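Local coordinates for 389aa long hypothetical nucleolar protein (Pyrococcus horikoshii, PDB 5ZVE) that methylates the C5 position of cytosine 72 in several tRNAs, using S-adenosyl-L-methionine as the methyl donor, at residues G341-Q347 with I376-V382; T189-L193 with V317-S321. All coordinates share one frame. Residues are numbered along the deposited sequence.

Overall arrangement
The two contacts follow one another in the chain without nesting, both within the Rossmann-like methyltransferase part. Contact 2 opens in helix 184-193 and closes at strand 316-322; the 123 residues between its segments include the S-adenosyl-L-methionine-binding residues Ala-205 to Lys-211 and Asp-273. The chain then runs through helix 331-339 into contact 1, whose 28-residue excursion ends when strand 374-381 returns to pair with 342-344 near the C terminus. The centres of the contacts are about 9 Å apart because strands 316-322 and 374-381 are sheet neighbours, joined by probable hydrogen bonds Leu-379 N to Leu-318 O (2.7 Å) and Ala-377 N to Tyr-320 O (2.8 Å).

Contact 1: G341-Q347 with I376-V382; sequences GMKLEEQ and IAKLRKV
An antiparallel strand pair near the C terminus of the chain, in the methyltransferase sheet, joins short strand 342-344 to the last strand, 374-381. The short axes approach to 4.4 Å at 136°. Lys-343 and Arg-380 form the hydrogen-bonded pair (Lys-343 N to Arg-380 O 2.7 Å, Arg-380 N to Lys-343 O 2.8 Å), flanked by non-hydrogen-bonded pairs Met-342/Lys-381 and Leu-344/Leu-379. Val-382 N to Gly-341 O (3.1 Å) and Glu-345 N to Lys-378 O (3.0 Å) extend the pairing. Gly-341 (phi 85°) has a backbone that would jam a CB against the preceding carbonyl. Beyond Glu-345 the chains part: a water accepts from Lys-378 N (2.8 Å) and Gln-347 NE2 (3.0 Å), while NE2 of Gln-347, rotamer mt, also donates to Ile-376 O (2.8 Å). On one face Leu-379 packs CD1 on Met-342 CB (3.3 Å) and CD2 on Leu-344 CD2 (3.4 Å); on the other, Glu-345 OE1 lies over the Arg-380 guanidinium, 3.3 Å from NH1, a purely electrostatic salt bridge. As in class I methyltransferases, the reversed last strand is inserted between its neighbours: 374-381 runs between 316-322 and 342-344, with helix 331-339 against Met-342 and Leu-379.

Contact 2: T189-L193 with V317-S321; sequences TARVL and VLVYS
Val-319 is the bump at the centre of this helix-on-sheet contact, in which residues 189-193 of helix 184-193 lie over strand 316-322. The axes of helix 189-193 and strand 317-321 run nearly antiparallel (167°), 9.0 Å apart at closest, a spacing bridged by side chains; no hydrogen bond crosses it. The extended strand directs Val-317, Val-319 and Ser-321 toward the helix. The valine (chi1 t) fits a hollow formed by Thr-189, Val-192 and Leu-193: its CG1 meets Thr-189 CG2 at 3.7 Å, while its CG2 lies 3.6 Å from Leu-193 CD1 and 4.4 Å from Val-192 CG1. Leu-193, rotamer tp, brings CD1 into the dip between Val-319 and Val-317, 4.4 Å from Val-317 CG1. At the other end, Thr-189 CG2 also rests 3.8 Å from Ser-321 OG, which hydrogen-bonds the S-adenosyl-L-methionine-binding Asp-273. Such apolar helix-to-sheet layering characterises the alpha/beta fold of class I methyltransferases. Helix 210-218 packs beside this segment through Ala-190 and Leu-193, and strand 316-322 is bordered by parallel 267-273 and antiparallel 374-381.

Contact 1: G341-Q347 with I376-V382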
ATOM      1  N   GLY A 341     -26.556   5.401 -11.963  1.00 27.75           N
ATOM      2  CA  GLY A 341     -27.372   5.963 -10.897  1.00 34.27           C
ATOM      3  C   GLY A 341     -26.624   6.377  -9.638  1.00 37.59           C
ATOM      4  O   GLY A 341     -27.227   6.510  -8.572  1.00 38.70           O
ATOM      5  N   MET A 342     -25.312   6.557  -9.750  1.00 34.98           N
ATOM      6  CA  MET A 342     -24.509   7.033  -8.630  1.00 31.95           C
ATOM      7  C   MET A 342     -24.127   8.496  -8.834  1.00 31.39           C
ATOM      8  O   MET A 342     -23.957   8.943  -9.967  1.00 28.85           O
ATOM      9  CB  MET A 342     -23.253   6.181  -8.470  1.00 34.12           C
ATOM     10  CG  MET A 342     -23.482   4.691  -8.298  1.00 29.68           C
ATOM     11  SD  MET A 342     -24.300   4.290  -6.746  1.00 35.93           S
ATOM     12  CE  MET A 342     -23.084   4.833  -5.544  1.00 28.87           C
ATOM     13  N   LYS A 343     -23.981   9.233  -7.734  1.00 34.78           N
ATOM     14  CA  LYS A 343     -23.654  10.656  -7.789  1.00 30.46           C
ATOM     15  C   LYS A 343     -22.415  11.001  -6.957  1.00 34.16           C
ATOM     16  O   LYS A 343     -22.272  10.539  -5.824  1.00 31.94           O
ATOM     17  CB  LYS A 343     -24.852  11.481  -7.314  1.00 33.66           C
ATOM     18  CG  LYS A 343     -24.644  12.986  -7.347  1.00 38.15           C
ATOM     19  CD  LYS A 343     -25.899  13.716  -6.884  1.00 44.23           C
ATOM     20  CE  LYS A 343     -25.682  15.222  -6.800  1.00 50.59           C
ATOM     21  NZ  LYS A 343     -24.650  15.575  -5.784  1.00 47.01           N
ATOM     22  N   LEU A 344     -21.529  11.819  -7.519  1.00 28.84           N
ATOM     23  CA  LEU A 344     -20.329  12.252  -6.811  1.00 33.85           C
ATOM     24  C   LEU A 344     -20.654  13.106  -5.593  1.00 36.18           C
ATOM     25  O   LEU A 344     -21.521  13.975  -5.643  1.00 37.24           O
ATOM     26  CB  LEU A 344     -19.409  13.033  -7.748  1.00 34.12           C
ATOM     27  CG  LEU A 344     -18.483  12.259  -8.684  1.00 37.03           C
ATOM     28  CD1 LEU A 344     -17.939  13.201  -9.729  1.00 39.22           C
ATOM     29  CD2 LEU A 344     -17.348  11.649  -7.904  1.00 29.53           C
ATOM     30  N   GLU A 345     -19.942  12.855  -4.501  1.00 35.61           N
ATOM     31  CA  GLU A 345     -20.113  13.623  -3.275  1.00 31.50           C
ATOM     32  C   GLU A 345     -18.774  14.121  -2.751  1.00 31.27           C
ATOM     33  O   GLU A 345     -17.745  13.455  -2.894  1.00 28.71           O
ATOM     34  CB  GLU A 345     -20.808  12.787  -2.203  1.00 31.83           C
ATOM     35  CG  GLU A 345     -22.164  12.253  -2.612  1.00 40.05           C
ATOM     36  CD  GLU A 345     -23.310  13.031  -1.986  1.00 50.89           C
ATOM     37  OE1 GLU A 345     -23.433  13.005  -0.742  1.00 59.02           O
ATOM     38  OE2 GLU A 345     -24.088  13.664  -2.736  1.00 50.37           O
ATOM     39  N   GLU A 346     -18.803  15.305  -2.150  1.00 33.61           N
ATOM     40  CA  GLU A 346     -17.633  15.899  -1.521  1.00 29.29           C
ATOM     41  C   GLU A 346     -17.062  14.969  -0.458  1.00 30.58           C
ATOM     42  O   GLU A 346     -17.802  14.412   0.351  1.00 32.72           O
ATOM     43  CB  GLU A 346     -18.010  17.247  -0.905  1.00 31.41           C
ATOM     44  CG  GLU A 346     -16.852  18.100  -0.448  1.00 35.41           C
ATOM     45  CD  GLU A 346     -17.315  19.369   0.244  1.00 38.81           C
ATOM     46  OE1 GLU A 346     -18.103  19.266   1.209  1.00 47.83           O
ATOM     47  OE2 GLU A 346     -16.904  20.470  -0.185  1.00 40.37           O
ATOM     48  N   GLN A 347     -15.744  14.804  -0.459  1.00 29.41           N
ATOM     49  CA  GLN A 347     -15.098  13.974   0.544  1.00 26.75           C
ATOM     50  C   GLN A 347     -14.725  14.830   1.750  1.00 25.56           C
ATOM     51  O   GLN A 347     -14.346  15.993   1.600  1.00 27.32           O
ATOM     52  CB  GLN A 347     -13.868  13.280  -0.041  1.00 24.39           C
ATOM     53  CG  GLN A 347     -14.188  12.357  -1.208  1.00 24.41           C
ATOM     54  CD  GLN A 347     -12.953  11.693  -1.777  1.00 24.27           C
ATOM     55  OE1 GLN A 347     -11.912  11.633  -1.124  1.00 23.54           O
ATOM     56  NE2 GLN A 347     -13.066  11.179  -2.997  1.00 24.80           N
ATOM     57  N   ILE A 376      -9.257   8.070  -4.892  1.00 17.66           N
ATOM     58  CA  ILE A 376     -10.413   7.905  -4.013  1.00 20.23           C
ATOM     59  C   ILE A 376     -11.650   8.576  -4.600  1.00 21.90           C
ATOM     60  O   ILE A 376     -11.629   9.767  -4.908  1.00 21.63           O
ATOM     61  CB  ILE A 376     -10.174   8.504  -2.604  1.00 22.23           C
ATOM     62  CG1 ILE A 376      -8.851   8.023  -2.000  1.00 21.56           C
ATOM     63  CG2 ILE A 376     -11.337   8.175  -1.677  1.00 17.52           C
ATOM     64  CD1 ILE A 376      -8.565   8.634  -0.616  1.00 18.97           C
ATOM     65  N   ALA A 377     -12.723   7.807  -4.750  1.00 22.08           N
ATOM     66  CA  ALA A 377     -14.006   8.354  -5.172  1.00 23.71           C
ATOM     67  C   ALA A 377     -15.083   8.041  -4.140  1.00 21.73           C
ATOM     68  O   ALA A 377     -15.173   6.915  -3.653  1.00 21.42           O
ATOM     69  CB  ALA A 377     -14.400   7.798  -6.540  1.00 20.01           C
ATOM     70  N   LYS A 378     -15.910   9.032  -3.822  1.00 24.09           N
ATOM     71  CA  LYS A 378     -17.017   8.830  -2.894  1.00 25.70           C
ATOM     72  C   LYS A 378     -18.340   9.108  -3.579  1.00 26.14           C
ATOM     73  O   LYS A 378     -18.562  10.213  -4.078  1.00 24.11           O
ATOM     74  CB  LYS A 378     -16.884   9.731  -1.669  1.00 25.13           C
ATOM     75  CG  LYS A 378     -18.017   9.559  -0.671  1.00 21.94           C
ATOM     76  CD  LYS A 378     -18.106  10.745   0.264  1.00 23.97           C
ATOM     77  CE  LYS A 378     -19.111  10.487   1.367  1.00 28.13           C
ATOM     78  NZ  LYS A 378     -19.294  11.681   2.230  1.00 32.94           N
ATOM     79  N   LEU A 379     -19.227   8.117  -3.585  1.00 28.56           N
ATOM     80  CA  LEU A 379     -20.488   8.250  -4.312  1.00 30.99           C
ATOM     81  C   LEU A 379     -21.732   7.959  -3.487  1.00 30.49           C
ATOM     82  O   LEU A 379     -21.715   7.159  -2.549  1.00 27.94           O
ATOM     83  CB  LEU A 379     -20.510   7.336  -5.529  1.00 24.05           C
ATOM     84  CG  LEU A 379     -19.491   7.545  -6.640  1.00 32.44           C
ATOM     85  CD1 LEU A 379     -20.059   7.000  -7.908  1.00 37.41           C
ATOM     86  CD2 LEU A 379     -19.185   8.981  -6.826  1.00 34.01           C
ATOM     87  N   ARG A 380     -22.819   8.608  -3.885  1.00 27.85           N
ATOM     88  CA  ARG A 380     -24.126   8.424  -3.283  1.00 30.17           C
ATOM     89  C   ARG A 380     -25.077   7.815  -4.319  1.00 34.05           C
ATOM     90  O   ARG A 380     -25.187   8.321  -5.439  1.00 29.87           O
ATOM     91  CB  ARG A 380     -24.644   9.769  -2.766  1.00 31.87           C
ATOM     92  CG  ARG A 380     -26.124   9.852  -2.458  1.00 34.82           C
ATOM     93  CD  ARG A 380     -26.503   8.976  -1.280  1.00 34.65           C
ATOM     94  NE  ARG A 380     -25.632   9.116  -0.109  1.00 43.23           N
ATOM     95  CZ  ARG A 380     -25.477  10.228   0.607  1.00 39.07           C
ATOM     96  NH1 ARG A 380     -26.141  11.330   0.294  1.00 54.36           N
ATOM     97  NH2 ARG A 380     -24.660  10.232   1.654  1.00 33.01           N
ATOM     98  N   LYS A 381     -25.739   6.720  -3.951  1.00 29.30           N
ATOM     99  CA  LYS A 381     -26.686   6.058  -4.847  1.00 36.69           C
ATOM    100  C   LYS A 381     -28.032   6.775  -4.840  1.00 40.84           C
ATOM    101  O   LYS A 381     -28.813   6.628  -3.899  1.00 39.19           O
ATOM    102  CB  LYS A 381     -26.876   4.592  -4.452  1.00 33.89           C
ATOM    103  CG  LYS A 381     -27.882   3.853  -5.318  1.00 38.81           C
ATOM    104  CD  LYS A 381     -27.950   2.377  -4.968  1.00 36.31           C
ATOM    105  CE  LYS A 381     -28.905   1.639  -5.896  1.00 32.18           C
ATOM    106  NZ  LYS A 381     -28.953   0.176  -5.619  1.00 28.22           N
ATOM    107  N   VAL A 382     -28.305   7.550  -5.887  1.00 39.93           N
ATOM    108  CA  VAL A 382     -29.525   8.349  -5.926  1.00 44.68           C
ATOM    109  C   VAL A 382     -30.735   7.558  -6.423  1.00 48.16           C
ATOM    110  O   VAL A 382     -31.873   7.891  -6.090  1.00 48.16           O
ATOM    111  CB  VAL A 382     -29.347   9.598  -6.811  1.00 47.86           C
ATOM    112  CG1 VAL A 382     -28.310  10.532  -6.203  1.00 46.56           C
ATOM    113  CG2 VAL A 382     -28.955   9.200  -8.225  1.00 45.81           C
TER
HETATM  114  O   HOH W   1     -15.698  11.751  -4.298  1.00 25.27           O

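Contact 2: T189-L193 with V317-S321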
ATOM      1  N   THR A 189      -9.098   7.174   3.079  1.00 24.70           N
ATOM      2  CA  THR A 189     -10.187   6.405   2.480  1.00 22.77           C
ATOM      3  C   THR A 189     -11.242   5.984   3.508  1.00 25.50           C
ATOM      4  O   THR A 189     -12.431   6.245   3.324  1.00 25.53           O
ATOM      5  CB  THR A 189      -9.652   5.142   1.764  1.00 24.12           C
ATOM      6  OG1 THR A 189      -8.787   5.526   0.687  1.00 18.33           O
ATOM      7  CG2 THR A 189     -10.798   4.305   1.217  1.00 24.05           C
ATOM      8  N   ALA A 190     -10.808   5.350   4.594  1.00 26.01           N
ATOM      9  CA  ALA A 190     -11.736   4.889   5.628  1.00 23.93           C
ATOM     10  C   ALA A 190     -12.446   6.056   6.311  1.00 26.10           C
ATOM     11  O   ALA A 190     -13.625   5.966   6.651  1.00 28.12           O
ATOM     12  CB  ALA A 190     -11.006   4.041   6.657  1.00 26.43           C
ATOM     13  N   ARG A 191     -11.720   7.148   6.518  1.00 23.68           N
ATOM     14  CA  ARG A 191     -12.310   8.359   7.082  1.00 25.99           C
ATOM     15  C   ARG A 191     -13.410   8.924   6.184  1.00 26.21           C
ATOM     16  O   ARG A 191     -14.502   9.257   6.647  1.00 22.67           O
ATOM     17  CB  ARG A 191     -11.228   9.413   7.312  1.00 22.99           C
ATOM     18  CG  ARG A 191     -10.440   9.212   8.590  1.00 25.16           C
ATOM     19  CD  ARG A 191     -11.178   9.837   9.764  1.00 24.76           C
ATOM     20  NE  ARG A 191     -10.396   9.773  10.993  1.00 31.28           N
ATOM     21  CZ  ARG A 191     -10.775  10.317  12.142  1.00 29.61           C
ATOM     22  NH1 ARG A 191     -11.926  10.973  12.218  1.00 38.70           N
ATOM     23  NH2 ARG A 191     -10.004  10.208  13.212  1.00 35.48           N
ATOM     24  N   VAL A 192     -13.106   9.026   4.897  1.00 25.36           N
ATOM     25  CA  VAL A 192     -14.019   9.592   3.914  1.00 27.86           C
ATOM     26  C   VAL A 192     -15.299   8.753   3.785  1.00 26.50           C
ATOM     27  O   VAL A 192     -16.344   9.253   3.378  1.00 27.93           O
ATOM     28  CB  VAL A 192     -13.293   9.733   2.547  1.00 30.72           C
ATOM     29  CG1 VAL A 192     -14.260   9.988   1.403  1.00 32.00           C
ATOM     30  CG2 VAL A 192     -12.229  10.829   2.633  1.00 27.46           C
ATOM     31  N   LEU A 193     -15.227   7.495   4.207  1.00 28.72           N
ATOM     32  CA  LEU A 193     -16.401   6.631   4.230  1.00 24.77           C
ATOM     33  C   LEU A 193     -17.373   7.036   5.335  1.00 28.74           C
ATOM     34  O   LEU A 193     -18.583   6.824   5.216  1.00 26.32           O
ATOM     35  CB  LEU A 193     -15.990   5.169   4.414  1.00 21.27           C
ATOM     36  CG  LEU A 193     -17.145   4.166   4.344  1.00 27.42           C
ATOM     37  CD1 LEU A 193     -17.836   4.230   2.987  1.00 27.25           C
ATOM     38  CD2 LEU A 193     -16.671   2.749   4.627  1.00 22.40           C
ATOM     39  N   VAL A 317     -23.926   4.816   0.308  1.00 33.32           N
ATOM     40  CA  VAL A 317     -22.656   5.422  -0.062  1.00 28.75           C
ATOM     41  C   VAL A 317     -21.629   4.371  -0.470  1.00 24.35           C
ATOM     42  O   VAL A 317     -21.434   3.365   0.220  1.00 24.35           O
ATOM     43  CB  VAL A 317     -22.082   6.260   1.090  1.00 31.47           C
ATOM     44  CG1 VAL A 317     -20.685   6.776   0.739  1.00 28.31           C
ATOM     45  CG2 VAL A 317     -23.022   7.405   1.423  1.00 34.09           C
ATOM     46  N   LEU A 318     -20.980   4.606  -1.604  1.00 25.92           N
ATOM     47  CA  LEU A 318     -19.874   3.764  -2.039  1.00 23.53           C
ATOM     48  C   LEU A 318     -18.578   4.557  -2.046  1.00 22.88           C
ATOM     49  O   LEU A 318     -18.516   5.663  -2.586  1.00 22.06           O
ATOM     50  CB  LEU A 318     -20.145   3.185  -3.431  1.00 24.70           C
ATOM     51  CG  LEU A 318     -18.964   2.506  -4.137  1.00 25.10           C
ATOM     52  CD1 LEU A 318     -18.597   1.196  -3.467  1.00 20.87           C
ATOM     53  CD2 LEU A 318     -19.271   2.287  -5.611  1.00 24.96           C
ATOM     54  N   VAL A 319     -17.549   3.999  -1.424  1.00 23.35           N
ATOM     55  CA  VAL A 319     -16.216   4.558  -1.562  1.00 20.21           C
ATOM     56  C   VAL A 319     -15.371   3.602  -2.389  1.00 19.80           C
ATOM     57  O   VAL A 319     -15.180   2.438  -2.025  1.00 22.44           O
ATOM     58  CB  VAL A 319     -15.547   4.835  -0.197  1.00 22.17           C
ATOM     59  CG1 VAL A 319     -14.044   4.980  -0.366  1.00 21.20           C
ATOM     60  CG2 VAL A 319     -16.132   6.090   0.430  1.00 17.19           C
ATOM     61  N   TYR A 320     -14.885   4.109  -3.515  1.00 19.45           N
ATOM     62  CA  TYR A 320     -14.036   3.359  -4.422  1.00 24.78           C
ATOM     63  C   TYR A 320     -12.610   3.883  -4.346  1.00 20.08           C
ATOM     64  O   TYR A 320     -12.380   5.086  -4.459  1.00 21.59           O
ATOM     65  CB  TYR A 320     -14.587   3.463  -5.845  1.00 19.56           C
ATOM     66  CG  TYR A 320     -13.783   2.781  -6.927  1.00 25.25           C
ATOM     67  CD1 TYR A 320     -13.950   1.426  -7.199  1.00 28.29           C
ATOM     68  CD2 TYR A 320     -12.898   3.504  -7.719  1.00 25.21           C
ATOM     69  CE1 TYR A 320     -13.234   0.803  -8.213  1.00 23.68           C
ATOM     70  CE2 TYR A 320     -12.177   2.889  -8.731  1.00 24.37           C
ATOM     71  CZ  TYR A 320     -12.352   1.538  -8.977  1.00 27.45           C
ATOM     72  OH  TYR A 320     -11.636   0.922  -9.984  1.00 28.34           O
ATOM     73  N   SER A 321     -11.654   2.988  -4.131  1.00 22.92           N
ATOM     74  CA  SER A 321     -10.257   3.396  -4.090  1.00 22.89           C
ATOM     75  C   SER A 321      -9.346   2.406  -4.805  1.00 20.69           C
ATOM     76  O   SER A 321      -9.603   1.203  -4.830  1.00 22.96           O
ATOM     77  CB  SER A 321      -9.791   3.587  -2.638  1.00 23.20           C
ATOM     78  OG  SER A 321      -9.815   2.372  -1.909  1.00 25.72           O
TER